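Local atomic coordinates of Alr1010 protein (Nostoc, PDB entry 3URG), a protein that probably binds calcium and holds a sodium ion in this crystal. Residues H32-E37 with L137-R142; D57-F62 with Q130-D135; K67-S72 with I78-V83; M98-A103 with S118-I123. One frame throughout, in Å; residues are numbered along the deposited sequence.

Contact 1 of 4, residues H32-E37 with L137-R142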
loop_
_atom_site.group_PDB
_atom_site.type_symbol
_atom_site.label_atom_id
_atom_site.label_comp_id
_atom_site.label_asym_id
_atom_site.label_seq_id
_atom_site.Cartn_x
_atom_site.Cartn_y
_atom_site.Cartn_z
ATOM N N HIS A 32 -12.782 -12.039 -3.476
ATOM C CA HIS A 32 -12.814 -13.208 -2.591
ATOM C C HIS A 32 -11.676 -13.142 -1.580
ATOM O O HIS A 32 -11.860 -13.415 -0.396
ATOM C CB HIS A 32 -12.699 -14.503 -3.400
ATOM C CG HIS A 32 -12.712 -15.745 -2.565
ATOM N ND1 HIS A 32 -13.846 -16.205 -1.932
ATOM C CD2 HIS A 32 -11.735 -16.641 -2.280
ATOM C CE1 HIS A 32 -13.565 -17.321 -1.282
ATOM N NE2 HIS A 32 -12.288 -17.603 -1.473
ATOM N N ARG A 33 -10.493 -12.787 -2.062
ATOM C CA ARG A 33 -9.315 -12.759 -1.209
ATOM C C ARG A 33 -9.448 -11.657 -0.158
ATOM O O ARG A 33 -9.126 -11.856 1.017
ATOM C CB ARG A 33 -8.051 -12.558 -2.047
ATOM C CG ARG A 33 -6.786 -12.469 -1.224
ATOM C CD ARG A 33 -5.550 -12.737 -2.087
ATOM N NE ARG A 33 -5.465 -11.844 -3.242
ATOM C CZ ARG A 33 -5.529 -12.262 -4.503
ATOM N NH1 ARG A 33 -5.679 -13.555 -4.759
ATOM N NH2 ARG A 33 -5.443 -11.394 -5.503
ATOM N N ILE A 34 -9.927 -10.491 -0.578
ATOM C CA ILE A 34 -10.118 -9.393 0.367
ATOM C C ILE A 34 -11.125 -9.786 1.446
ATOM O O ILE A 34 -10.912 -9.539 2.635
ATOM C CB ILE A 34 -10.604 -8.121 -0.336
ATOM C CG1 ILE A 34 -9.460 -7.506 -1.153
ATOM C CG2 ILE A 34 -11.149 -7.116 0.696
ATOM C CD1 ILE A 34 -9.924 -6.476 -2.153
ATOM N N GLU A 35 -12.228 -10.391 1.019
ATOM C CA GLU A 35 -13.273 -10.825 1.940
ATOM C C GLU A 35 -12.777 -11.844 2.974
ATOM O O GLU A 35 -13.059 -11.715 4.171
ATOM C CB GLU A 35 -14.437 -11.444 1.153
ATOM C CG GLU A 35 -15.437 -12.166 2.033
ATOM C CD GLU A 35 -16.552 -12.829 1.231
ATOM O OE1 GLU A 35 -16.875 -13.998 1.521
ATOM O OE2 GLU A 35 -17.091 -12.185 0.306
ATOM N N THR A 36 -12.044 -12.856 2.512
ATOM C CA THR A 36 -11.773 -14.026 3.341
ATOM C C THR A 36 -10.437 -13.971 4.064
ATOM O O THR A 36 -10.247 -14.656 5.073
ATOM C CB THR A 36 -11.873 -15.355 2.523
ATOM O OG1 THR A 36 -10.827 -15.405 1.547
ATOM C CG2 THR A 36 -13.196 -15.441 1.824
ATOM N N GLU A 37 -9.519 -13.186 3.529
ATOM C CA GLU A 37 -8.163 -13.096 4.045
ATOM C C GLU A 37 -7.937 -11.780 4.749
ATOM O O GLU A 37 -7.220 -11.749 5.683
ATOM C CB GLU A 37 -7.123 -13.363 2.966
ATOM C CG GLU A 37 -7.400 -14.610 2.190
ATOM C CD GLU A 37 -6.220 -15.111 1.422
ATOM O OE1 GLU A 37 -5.103 -14.768 1.785
ATOM O OE2 GLU A 37 -6.406 -15.856 0.450
ATOM N N LEU A 137 -4.126 -1.472 -4.531
ATOM C CA LEU A 137 -4.459 -0.587 -5.648
ATOM C C LEU A 137 -5.881 -0.835 -6.173
ATOM O O LEU A 137 -6.606 0.103 -6.522
ATOM C CB LEU A 137 -3.432 -0.746 -6.774
ATOM C CG LEU A 137 -2.026 -0.288 -6.376
ATOM C CD1 LEU A 137 -1.006 -0.519 -7.498
ATOM C CD2 LEU A 137 -2.071 1.179 -5.974
ATOM N N TYR A 138 -6.283 -2.102 -6.215
ATOM C CA TYR A 138 -7.632 -2.448 -6.640
ATOM C C TYR A 138 -8.696 -1.898 -5.684
ATOM O O TYR A 138 -9.688 -1.315 -6.112
ATOM C CB TYR A 138 -7.770 -3.971 -6.774
ATOM C CG TYR A 138 -9.206 -4.436 -6.941
ATOM C CD1 TYR A 138 -9.924 -4.933 -5.861
ATOM C CD2 TYR A 138 -9.831 -4.403 -8.187
ATOM C CE1 TYR A 138 -11.248 -5.358 -6.007
ATOM C CE2 TYR A 138 -11.146 -4.835 -8.342
ATOM C CZ TYR A 138 -11.849 -5.306 -7.249
ATOM O OH TYR A 138 -13.158 -5.736 -7.403
ATOM N N TRP A 139 -8.488 -2.104 -4.388
ATOM C CA TRP A 139 -9.387 -1.583 -3.363
ATOM C C TRP A 139 -9.631 -0.077 -3.551
ATOM O O TRP A 139 -10.774 0.394 -3.498
ATOM C CB TRP A 139 -8.785 -1.899 -1.981
ATOM C CG TRP A 139 -9.425 -1.245 -0.779
ATOM C CD1 TRP A 139 -9.141 -0.013 -0.275
ATOM C CD2 TRP A 139 -10.391 -1.828 0.107
ATOM N NE1 TRP A 139 -9.895 0.221 0.855
ATOM C CE2 TRP A 139 -10.662 -0.882 1.111
ATOM C CE3 TRP A 139 -11.066 -3.058 0.139
ATOM C CZ2 TRP A 139 -11.585 -1.118 2.128
ATOM C CZ3 TRP A 139 -11.971 -3.289 1.153
ATOM C CH2 TRP A 139 -12.223 -2.327 2.131
ATOM N N LEU A 140 -8.559 0.672 -3.799
ATOM C CA LEU A 140 -8.667 2.127 -3.964
ATOM C C LEU A 140 -9.388 2.470 -5.266
ATOM O O LEU A 140 -10.277 3.312 -5.291
ATOM C CB LEU A 140 -7.275 2.757 -3.960
ATOM C CG LEU A 140 -6.572 2.690 -2.604
ATOM C CD1 LEU A 140 -5.134 3.175 -2.704
ATOM C CD2 LEU A 140 -7.347 3.504 -1.582
ATOM N N ALA A 141 -9.006 1.788 -6.338
ATOM C CA ALA A 141 -9.633 1.975 -7.640
ATOM C C ALA A 141 -11.145 1.741 -7.572
ATOM O O ALA A 141 -11.918 2.380 -8.291
ATOM C CB ALA A 141 -9.003 1.038 -8.654
ATOM N N ARG A 142 -11.573 0.818 -6.716
ATOM C CA ARG A 142 -12.993 0.506 -6.631
ATOM C C ARG A 142 -13.719 1.586 -5.839
ATOM O O ARG A 142 -14.952 1.641 -5.821
ATOM C CB ARG A 142 -13.228 -0.886 -6.004
ATOM C CG ARG A 142 -12.934 -2.058 -6.935
ATOM C CD ARG A 142 -13.994 -2.183 -8.024
ATOM N NE ARG A 142 -15.303 -2.456 -7.441
ATOM C CZ ARG A 142 -16.442 -2.410 -8.114
ATOM N NH1 ARG A 142 -16.435 -2.105 -9.408
ATOM N NH2 ARG A 142 -17.586 -2.666 -7.490
#
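Residues 32-37 of helix 28-39 and residues 137-142, which run along helix 127-141 at its end, approach with Ile34 and Trp139 closest, their CA atoms 8.7 Å apart, so only side chains bridge the gap. Ile34 makes the contact for its helix, and both of its branches are used. The CD1 methyl reaches the edge of the Tyr138 ring, near the ring plane, 4.0 Å from Tyr138 CD1. The CG2 methyl turns to the indole of Trp139 and lies 3.9 Å from Trp139 CZ3. Its approach to that ring is oblique. The first torsion of Ile34 (chi1 -72°) sets CG1 beside the backbone N and CG2 anti to it, which sends the two methyls to different rings.

Tyr138 is held over one ring face and at its hydroxyl. Arg142 CG, one turn on, lies 3.4 Å above the plane of the Tyr138 ring, offset toward the rim. The Tyr138 hydroxyl is hydrogen-bonded to Glu31 and to the backbone N of Asp27. Trp139 meets Trp52 and Tyr144 edge-to-face, so Ile34 adds an aliphatic surface to an aromatic cluster.

No hydrogen bond joins the two segments. The three touching residues are buried, so the direct contact rests on apolar packing, while the tyrosine hydroxyl finds its polar partners near the start of helix 28-39.

Contact 2 of 4, residues D57-F62 with Q130-D135. With NA (sodium ion), chain C.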
loop_
_atom_site.group_PDB
_atom_site.type_symbol
_atom_site.label_atom_id
_atom_site.label_comp_id
_atom_site.label_asym_id
_atom_site.label_seq_id
_atom_site.Cartn_x
_atom_site.Cartn_y
_atom_site.Cartn_z
ATOM N N ASP A 57 1.433 -6.051 5.956
ATOM C CA ASP A 57 2.615 -6.328 6.750
ATOM C C ASP A 57 2.997 -7.789 6.652
ATOM O O ASP A 57 4.166 -8.117 6.680
ATOM C CB ASP A 57 2.404 -5.987 8.218
ATOM C CG ASP A 57 3.719 -5.847 8.975
ATOM O OD1 ASP A 57 3.712 -5.987 10.217
ATOM O OD2 ASP A 57 4.757 -5.591 8.327
ATOM N N ASP A 58 2.006 -8.665 6.573
ATOM C CA ASP A 58 2.264 -10.094 6.479
ATOM C C ASP A 58 2.669 -10.561 5.086
ATOM O O ASP A 58 3.445 -11.499 4.950
ATOM C CB ASP A 58 1.020 -10.863 6.896
ATOM C CG ASP A 58 1.237 -11.662 8.148
ATOM O OD1 ASP A 58 1.860 -12.745 8.051
ATOM O OD2 ASP A 58 0.799 -11.198 9.224
ATOM N N THR A 59 2.130 -9.910 4.061
ATOM C CA THR A 59 2.198 -10.427 2.699
ATOM C C THR A 59 3.298 -9.776 1.840
ATOM O O THR A 59 3.890 -10.429 0.990
ATOM C CB THR A 59 0.837 -10.278 2.014
ATOM O OG1 THR A 59 -0.189 -10.748 2.908
ATOM C CG2 THR A 59 0.779 -11.070 0.692
ATOM N N LEU A 60 3.560 -8.491 2.055
ATOM C CA LEU A 60 4.651 -7.817 1.352
ATOM C C LEU A 60 5.962 -8.403 1.861
ATOM O O LEU A 60 6.127 -8.565 3.044
ATOM C CB LEU A 60 4.613 -6.314 1.625
ATOM C CG LEU A 60 3.354 -5.572 1.179
ATOM C CD1 LEU A 60 3.396 -4.097 1.614
ATOM C CD2 LEU A 60 3.172 -5.691 -0.334
ATOM N N GLU A 61 6.898 -8.735 0.984
ATOM C CA GLU A 61 8.178 -9.260 1.462
ATOM C C GLU A 61 9.247 -8.176 1.575
ATOM O O GLU A 61 9.869 -7.825 0.588
ATOM C CB GLU A 61 8.662 -10.397 0.561
ATOM C CG GLU A 61 7.908 -11.701 0.788
ATOM C CD GLU A 61 8.059 -12.219 2.216
ATOM O OE1 GLU A 61 9.178 -12.131 2.774
ATOM O OE2 GLU A 61 7.056 -12.713 2.778
ATOM N N PHE A 62 9.455 -7.649 2.779
ATOM C CA PHE A 62 10.432 -6.577 2.985
ATOM C C PHE A 62 11.856 -7.126 3.187
ATOM O O PHE A 62 12.031 -8.188 3.775
ATOM C CB PHE A 62 10.062 -5.732 4.204
ATOM C CG PHE A 62 8.676 -5.163 4.161
ATOM C CD1 PHE A 62 8.350 -4.161 3.263
ATOM C CD2 PHE A 62 7.712 -5.600 5.052
ATOM C CE1 PHE A 62 7.071 -3.620 3.239
ATOM C CE2 PHE A 62 6.430 -5.064 5.032
ATOM C CZ PHE A 62 6.113 -4.078 4.122
ATOM N N GLN A 130 3.844 -8.485 -5.211
ATOM C CA GLN A 130 3.142 -7.850 -6.318
ATOM C C GLN A 130 1.621 -7.994 -6.168
ATOM O O GLN A 130 0.870 -7.042 -6.378
ATOM C CB GLN A 130 3.607 -8.473 -7.630
ATOM C CG GLN A 130 2.686 -8.246 -8.807
ATOM C CD GLN A 130 2.842 -9.328 -9.866
ATOM O OE1 GLN A 130 3.652 -9.199 -10.787
ATOM N NE2 GLN A 130 2.070 -10.409 -9.733
ATOM N N GLU A 131 1.165 -9.196 -5.821
ATOM C CA GLU A 131 -0.265 -9.429 -5.641
ATOM C C GLU A 131 -0.881 -8.537 -4.555
ATOM O O GLU A 131 -1.936 -7.923 -4.766
ATOM C CB GLU A 131 -0.516 -10.902 -5.324
ATOM C CG GLU A 131 -1.987 -11.257 -5.170
ATOM C CD GLU A 131 -2.174 -12.735 -4.933
ATOM O OE1 GLU A 131 -2.244 -13.141 -3.755
ATOM O OE2 GLU A 131 -2.237 -13.491 -5.928
ATOM N N ALA A 132 -0.225 -8.465 -3.399
ATOM C CA ALA A 132 -0.736 -7.664 -2.281
ATOM C C ALA A 132 -0.787 -6.185 -2.646
ATOM O O ALA A 132 -1.734 -5.485 -2.322
ATOM C CB ALA A 132 0.109 -7.873 -1.034
ATOM N N ILE A 133 0.239 -5.697 -3.323
ATOM C CA ILE A 133 0.187 -4.314 -3.784
ATOM C C ILE A 133 -0.972 -4.083 -4.760
ATOM O O ILE A 133 -1.698 -3.092 -4.642
ATOM C CB ILE A 133 1.513 -3.883 -4.436
ATOM C CG1 ILE A 133 2.621 -3.830 -3.377
ATOM C CG2 ILE A 133 1.355 -2.506 -5.068
ATOM C CD1 ILE A 133 4.011 -3.520 -3.969
ATOM N N ALA A 134 -1.132 -4.994 -5.723
ATOM C CA ALA A 134 -2.245 -4.935 -6.672
ATOM C C ALA A 134 -3.620 -4.990 -5.988
ATOM O O ALA A 134 -4.576 -4.358 -6.447
ATOM C CB ALA A 134 -2.124 -6.057 -7.692
ATOM N N ASP A 135 -3.724 -5.756 -4.906
ATOM C CA ASP A 135 -4.994 -5.860 -4.177
ATOM C C ASP A 135 -5.328 -4.503 -3.568
ATOM O O ASP A 135 -6.487 -4.056 -3.566
ATOM C CB ASP A 135 -4.897 -6.899 -3.057
ATOM C CG ASP A 135 -5.015 -8.338 -3.552
ATOM O OD1 ASP A 135 -4.638 -9.240 -2.777
ATOM O OD2 ASP A 135 -5.475 -8.579 -4.694
HETATM NA NA NA C . 6.364 -8.761 5.601
HETATM O O HOH W 1 6.891 -7.700 8.194
HETATM O O HOH W 2 6.078 -11.465 6.021
HETATM O O HOH W 3 9.084 -9.142 5.405
#
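A sodium site lies at the end of helix 45-59, beside this contact. The side chains of Thr59 and Leu60 reach helix 127-141 instead. The ion is bound by two backbone carbonyls, Asp57 O at 2.5 Å and Leu60 O at 2.6 Å, and by three waters. One water donates to Asp57 OD2 and another donates to Asp58 O. The third accepts from Phe62 N, 3.0 Å away. The Asp57 carboxylate therefore reaches the metal through water.

Leu60 is the first residue to leave helical geometry, so the ion sits where helix 45-59 gives way to the loop that leads into strand 64-72. Such a site is consistent with a metal-binding protein, but does not establish where calcium binds. The Leu60 side chain enters the protein interior. Leu60 CD2 touches Ile133 CG1 at 3.6 Å, and the two side chains cross at about a right angle. The same methyl lies 3.8 Å from Ala132 CB. Thr59 adds its CG2 methyl, 3.7 Å from Ala132 CB. That methyl is anti to the backbone N (chi1 of OG1 -47°), which leaves OG1 beside the N, where it hydrogen-bonds Tyr55 O in its own helix. Ala132 CB is thus touched by methyls of two successive residues. Its small side chain lets the backbones come close, with the CA atoms of Thr59 and Ala132 6.4 Å apart. A hydrogen bond from Glu61 N to Thr129 OG1 joins the loop to helix 127-141.

Contact 3 of 4, residues K67-S72 with I78-V83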
loop_
_atom_site.group_PDB
_atom_site.type_symbol
_atom_site.label_atom_id
_atom_site.label_comp_id
_atom_site.label_asym_id
_atom_site.label_seq_id
_atom_site.Cartn_x
_atom_site.Cartn_y
_atom_site.Cartn_z
ATOM N N LYS A 67 10.013 2.473 -7.123
ATOM C CA LYS A 67 10.058 3.865 -7.550
ATOM C C LYS A 67 8.966 4.584 -6.784
ATOM O O LYS A 67 7.790 4.226 -6.892
ATOM C CB LYS A 67 9.765 3.982 -9.048
ATOM C CG LYS A 67 10.746 3.290 -9.975
ATOM C CD LYS A 67 10.437 3.663 -11.420
ATOM C CE LYS A 67 10.483 2.457 -12.348
ATOM N NZ LYS A 67 11.868 1.951 -12.563
ATOM N N TRP A 68 9.356 5.590 -6.008
ATOM C CA TRP A 68 8.410 6.387 -5.244
ATOM C C TRP A 68 8.157 7.730 -5.920
ATOM O O TRP A 68 9.087 8.496 -6.174
ATOM C CB TRP A 68 8.939 6.608 -3.829
ATOM C CG TRP A 68 8.108 7.512 -2.959
ATOM C CD1 TRP A 68 6.741 7.671 -2.980
ATOM C CD2 TRP A 68 8.590 8.350 -1.902
ATOM N NE1 TRP A 68 6.358 8.573 -2.014
ATOM C CE2 TRP A 68 7.472 8.997 -1.333
ATOM C CE3 TRP A 68 9.865 8.617 -1.378
ATOM C CZ2 TRP A 68 7.585 9.887 -0.273
ATOM C CZ3 TRP A 68 9.973 9.503 -0.328
ATOM C CH2 TRP A 68 8.845 10.136 0.208
ATOM N N LYS A 69 6.894 8.014 -6.221
ATOM C CA LYS A 69 6.550 9.327 -6.744
ATOM C C LYS A 69 6.319 10.270 -5.583
ATOM O O LYS A 69 5.239 10.291 -4.984
ATOM C CB LYS A 69 5.354 9.255 -7.692
ATOM C CG LYS A 69 5.806 9.075 -9.120
ATOM C CD LYS A 69 4.687 8.662 -10.041
ATOM C CE LYS A 69 5.179 8.565 -11.482
ATOM N NZ LYS A 69 4.094 8.116 -12.398
ATOM N N LYS A 70 7.369 11.015 -5.249
ATOM C CA LYS A 70 7.352 11.946 -4.136
ATOM C C LYS A 70 6.924 13.318 -4.651
ATOM O O LYS A 70 7.689 14.011 -5.335
ATOM C CB LYS A 70 8.731 11.999 -3.471
ATOM C CG LYS A 70 8.833 12.961 -2.295
ATOM C CD LYS A 70 10.194 12.844 -1.612
ATOM C CE LYS A 70 10.733 14.200 -1.188
ATOM N NZ LYS A 70 9.943 14.835 -0.099
ATOM N N LYS A 71 5.689 13.696 -4.331
ATOM C CA LYS A 71 5.062 14.886 -4.909
ATOM C C LYS A 71 5.258 16.141 -4.052
ATOM O O LYS A 71 5.208 16.081 -2.823
ATOM C CB LYS A 71 3.564 14.634 -5.102
ATOM C CG LYS A 71 3.225 13.423 -5.959
ATOM C CD LYS A 71 1.712 13.176 -5.948
ATOM C CE LYS A 71 1.361 11.941 -6.763
ATOM N NZ LYS A 71 -0.092 11.630 -6.710
ATOM N N SER A 72 5.468 17.284 -4.699
ATOM C CA SER A 72 5.480 18.557 -3.971
ATOM C C SER A 72 4.351 19.466 -4.447
ATOM O O SER A 72 4.470 20.144 -5.473
ATOM C CB SER A 72 6.824 19.272 -4.111
ATOM O OG SER A 72 6.718 20.605 -3.642
ATOM N N ILE A 78 7.419 16.831 -9.094
ATOM C CA ILE A 78 7.464 15.434 -8.679
ATOM C C ILE A 78 8.906 14.928 -8.722
ATOM O O ILE A 78 9.592 15.071 -9.742
ATOM C CB ILE A 78 6.588 14.558 -9.593
ATOM C CG1 ILE A 78 5.136 15.037 -9.539
ATOM C CG2 ILE A 78 6.681 13.085 -9.189
ATOM C CD1 ILE A 78 4.254 14.463 -10.618
ATOM N N GLU A 79 9.359 14.366 -7.604
ATOM C CA GLU A 79 10.637 13.652 -7.546
ATOM C C GLU A 79 10.397 12.151 -7.509
ATOM O O GLU A 79 9.934 11.608 -6.499
ATOM C CB GLU A 79 11.436 14.071 -6.312
ATOM C CG GLU A 79 12.845 13.470 -6.232
ATOM C CD GLU A 79 13.595 13.881 -4.973
ATOM O OE1 GLU A 79 13.026 14.654 -4.167
ATOM O OE2 GLU A 79 14.751 13.432 -4.790
ATOM N N GLU A 80 10.712 11.480 -8.608
ATOM C CA GLU A 80 10.628 10.026 -8.643
ATOM C C GLU A 80 11.892 9.416 -8.038
ATOM O O GLU A 80 12.943 9.386 -8.678
ATOM C CB GLU A 80 10.404 9.534 -10.072
ATOM C CG GLU A 80 10.248 8.024 -10.186
ATOM C CD GLU A 80 9.770 7.592 -11.559
ATOM O OE1 GLU A 80 10.319 6.610 -12.104
ATOM O OE2 GLU A 80 8.846 8.241 -12.097
ATOM N N LYS A 81 11.782 8.943 -6.800
ATOM C CA LYS A 81 12.934 8.450 -6.051
ATOM C C LYS A 81 13.019 6.923 -6.111
ATOM O O LYS A 81 11.996 6.237 -6.098
ATOM C CB LYS A 81 12.846 8.876 -4.579
ATOM C CG LYS A 81 13.497 10.211 -4.215
ATOM C CD LYS A 81 13.567 10.371 -2.697
ATOM C CE LYS A 81 14.842 11.102 -2.255
ATOM N NZ LYS A 81 16.091 10.443 -2.777
ATOM N N THR A 82 14.239 6.397 -6.150
ATOM C CA THR A 82 14.446 4.949 -6.109
ATOM C C THR A 82 14.877 4.547 -4.713
ATOM O O THR A 82 15.936 4.952 -4.235
ATOM C CB THR A 82 15.478 4.475 -7.154
ATOM O OG1 THR A 82 14.913 4.607 -8.462
ATOM C CG2 THR A 82 15.834 3.008 -6.915
ATOM N N VAL A 83 14.053 3.749 -4.047
ATOM C CA VAL A 83 14.236 3.553 -2.617
ATOM C C VAL A 83 14.116 2.101 -2.242
ATOM O O VAL A 83 13.619 1.299 -3.024
ATOM C CB VAL A 83 13.190 4.348 -1.811
ATOM C CG1 VAL A 83 13.274 5.833 -2.157
ATOM C CG2 VAL A 83 11.773 3.823 -2.086
#
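Lys67 to Lys71 pair with Thr82 to Ile78 as antiparallel strands of a beta hairpin. The tight part is the backbone ladder. Trp68 and Lys81 form one hydrogen-bonded pair, with Trp68 N to Lys81 O at 2.7 Å and nearly straight (171°). Lys70 and Glu79 form the other, with Glu79 N to Lys70 O at 2.8 Å. Trp68 is buried on the face it shares with Lys70, and Lys70 CB lies 3.8 Å above the centre of its indole. Val83, also buried, brings CG1 to the ring edge, near its plane.

The face with Lys67, Lys69 and Glu80 is looser, and Lys69, Ile78 and Glu80 on it are exposed to solvent. Glu80 extends between the two lysines, and its OE2 is 3.7 Å from Lys69 CE. The ammonium NZ of Lys67 stays 4.9 Å from Glu80 OE1, near, without direct contact. Trimming Lys67 to an alanine is likely to take a positive charge from beside Glu80 and leave the rim of the sheet there barer.

Trp68 also reaches Ile120, Val102 and Tyr113. Backbone hydrogen bonds join strand 64-72 to strand 120-122 and the residue before it, while strand 77-86 lies next to 99-104.

Contact 4 of 4, residues M98-A103 with S118-I123; sequences MYVEVA and SDIEAI
Residues 98-103, strand from Tyr99 on, and the segment 118-123, a 3-10 turn leading into a short strand, do not pair. Val100 and Ile120 are nearest, with their CA atoms 9.2 Å apart. Ile120 reaches across with both atoms of its longer branch. Its CG1 lies 4.3 Å from Val100 CG2, and its terminal CD1 lies 4.3 Å from Val102 CG1. The second torsion (chi2 -63°) bends that branch, and CD1 meets the valine two residues further along the strand. Val100 and Val102 are on the same side of the strand, and both point toward segment 118-123.

At the start of the segments a water links the backbones. It donates to Met98 O at 3.0 Å and accepts from Ser118 N at 3.1 Å. Val100 also touches Val85.

The buried contact between the side chains is wholly aliphatic and rather open in its distances. It joins two strands that are not neighbours in the same sheet, through buried side chains, with polar linkage left to the water.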
loop_
_atom_site.group_PDB
_atom_site.type_symbol
_atom_site.label_atom_id
_atom_site.label_comp_id
_atom_site.label_asym_id
_atom_site.label_seq_id
_atom_site.Cartn_x
_atom_site.Cartn_y
_atom_site.Cartn_z
ATOM N N MET A 98 -2.684 3.501 3.725
ATOM C CA MET A 98 -1.617 2.553 4.030
ATOM C C MET A 98 -0.254 3.159 3.689
ATOM O O MET A 98 0.027 3.420 2.522
ATOM C CB MET A 98 -1.825 1.242 3.254
ATOM C CG MET A 98 -3.108 0.488 3.688
ATOM S SD MET A 98 -2.884 -0.243 5.336
ATOM C CE MET A 98 -3.959 0.736 6.376
ATOM N N TYR A 99 0.577 3.377 4.709
ATOM C CA TYR A 99 1.890 3.989 4.523
ATOM C C TYR A 99 2.985 2.968 4.756
ATOM O O TYR A 99 2.846 2.074 5.587
ATOM C CB TYR A 99 2.096 5.177 5.479
ATOM C CG TYR A 99 1.200 6.359 5.191
ATOM C CD1 TYR A 99 1.605 7.374 4.335
ATOM C CD2 TYR A 99 -0.054 6.457 5.777
ATOM C CE1 TYR A 99 0.782 8.454 4.062
ATOM C CE2 TYR A 99 -0.885 7.533 5.514
ATOM C CZ TYR A 99 -0.462 8.528 4.653
ATOM O OH TYR A 99 -1.284 9.598 4.392
ATOM N N VAL A 100 4.071 3.100 4.008
ATOM C CA VAL A 100 5.235 2.279 4.233
ATOM C C VAL A 100 6.420 3.184 4.503
ATOM O O VAL A 100 6.432 4.359 4.130
ATOM C CB VAL A 100 5.551 1.393 3.028
ATOM C CG1 VAL A 100 4.466 0.293 2.858
ATOM C CG2 VAL A 100 5.685 2.242 1.768
ATOM N N GLU A 101 7.423 2.634 5.160
ATOM C CA GLU A 101 8.658 3.361 5.339
ATOM C C GLU A 101 9.642 3.005 4.242
ATOM O O GLU A 101 9.822 1.829 3.935
ATOM C CB GLU A 101 9.279 3.016 6.670
ATOM C CG GLU A 101 10.768 3.144 6.618
ATOM C CD GLU A 101 11.370 2.936 7.959
ATOM O OE1 GLU A 101 12.605 3.072 8.098
ATOM O OE2 GLU A 101 10.585 2.630 8.877
ATOM N N VAL A 102 10.293 4.024 3.675
ATOM C CA VAL A 102 11.239 3.841 2.568
ATOM C C VAL A 102 12.542 4.574 2.858
ATOM O O VAL A 102 12.543 5.575 3.573
ATOM C CB VAL A 102 10.659 4.344 1.222
ATOM C CG1 VAL A 102 9.236 3.762 1.006
ATOM C CG2 VAL A 102 10.608 5.865 1.170
ATOM N N ALA A 103 13.651 4.073 2.318
ATOM C CA ALA A 103 14.951 4.698 2.566
ATOM C C ALA A 103 15.699 4.907 1.268
ATOM O O ALA A 103 15.714 4.028 0.410
ATOM C CB ALA A 103 15.789 3.847 3.522
ATOM N N SER A 118 0.345 3.552 -2.301
ATOM C CA SER A 118 -0.270 3.815 -3.600
ATOM C C SER A 118 0.627 4.649 -4.517
ATOM O O SER A 118 0.337 4.795 -5.709
ATOM C CB SER A 118 -1.619 4.527 -3.417
ATOM O OG SER A 118 -1.431 5.810 -2.843
ATOM N N ASP A 119 1.702 5.202 -3.954
ATOM C CA ASP A 119 2.690 5.975 -4.728
ATOM C C ASP A 119 3.972 5.197 -5.039
ATOM O O ASP A 119 4.959 5.767 -5.537
ATOM C CB ASP A 119 3.061 7.259 -3.992
ATOM C CG ASP A 119 1.963 8.311 -4.049
ATOM O OD1 ASP A 119 1.203 8.315 -5.035
ATOM O OD2 ASP A 119 1.889 9.148 -3.119
ATOM N N ILE A 120 3.948 3.897 -4.764
ATOM C CA ILE A 120 5.113 3.044 -4.955
ATOM C C ILE A 120 4.918 2.087 -6.129
ATOM O O ILE A 120 3.928 1.357 -6.195
ATOM C CB ILE A 120 5.397 2.182 -3.712
ATOM C CG1 ILE A 120 5.736 3.045 -2.502
ATOM C CG2 ILE A 120 6.521 1.159 -4.013
ATOM C CD1 ILE A 120 6.990 3.859 -2.671
ATOM N N GLU A 121 5.881 2.072 -7.038
ATOM C CA GLU A 121 5.882 1.103 -8.120
ATOM C C GLU A 121 7.018 0.124 -7.820
ATOM O O GLU A 121 8.186 0.482 -7.921
ATOM C CB GLU A 121 6.110 1.818 -9.454
ATOM C CG GLU A 121 5.820 0.976 -10.684
ATOM C CD GLU A 121 6.162 1.694 -11.987
ATOM O OE1 GLU A 121 7.322 2.146 -12.144
ATOM O OE2 GLU A 121 5.270 1.800 -12.856
ATOM N N ALA A 122 6.671 -1.095 -7.423
ATOM C CA ALA A 122 7.656 -2.095 -7.023
ATOM C C ALA A 122 8.509 -2.565 -8.199
ATOM O O ALA A 122 8.029 -2.670 -9.325
ATOM C CB ALA A 122 6.972 -3.270 -6.373
ATOM N N ILE A 123 9.773 -2.864 -7.928
ATOM C CA ILE A 123 10.696 -3.303 -8.980
ATOM C C ILE A 123 11.088 -4.770 -8.826
ATOM O O ILE A 123 11.659 -5.165 -7.811
ATOM C CB ILE A 123 11.961 -2.424 -9.007
ATOM C CG1 ILE A 123 11.571 -0.957 -9.174
ATOM C CG2 ILE A 123 12.893 -2.851 -10.146
ATOM C CD1 ILE A 123 12.724 -0.017 -8.988
HETATM O O HOH W 4 -1.611 3.948 0.055
#

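In the fold
From the N terminus, helix 28-39 comes first, and contact 1 closes the longest loop by bringing helix 127-141 back to it. Contact 2 nests inside, joining the end of helix 45-59 to the same last helix. Arg33 of contact 1 makes a salt bridge to Asp135 of contact 2. Contacts 3 and 4 lie in series within both loops. Contact 3 closes the hairpin of strands 64-72 and 77-86, and contact 4 follows between strands 99-104 and 120-122. Lys67 and Lys69 probably bond Glu121 and Asp119, tying the hairpin to contact 4. Ile133 on Ala122, and Leu137 and Leu140 on Ser118, pack helix 127-141 on strand 120-122 and the turn before it.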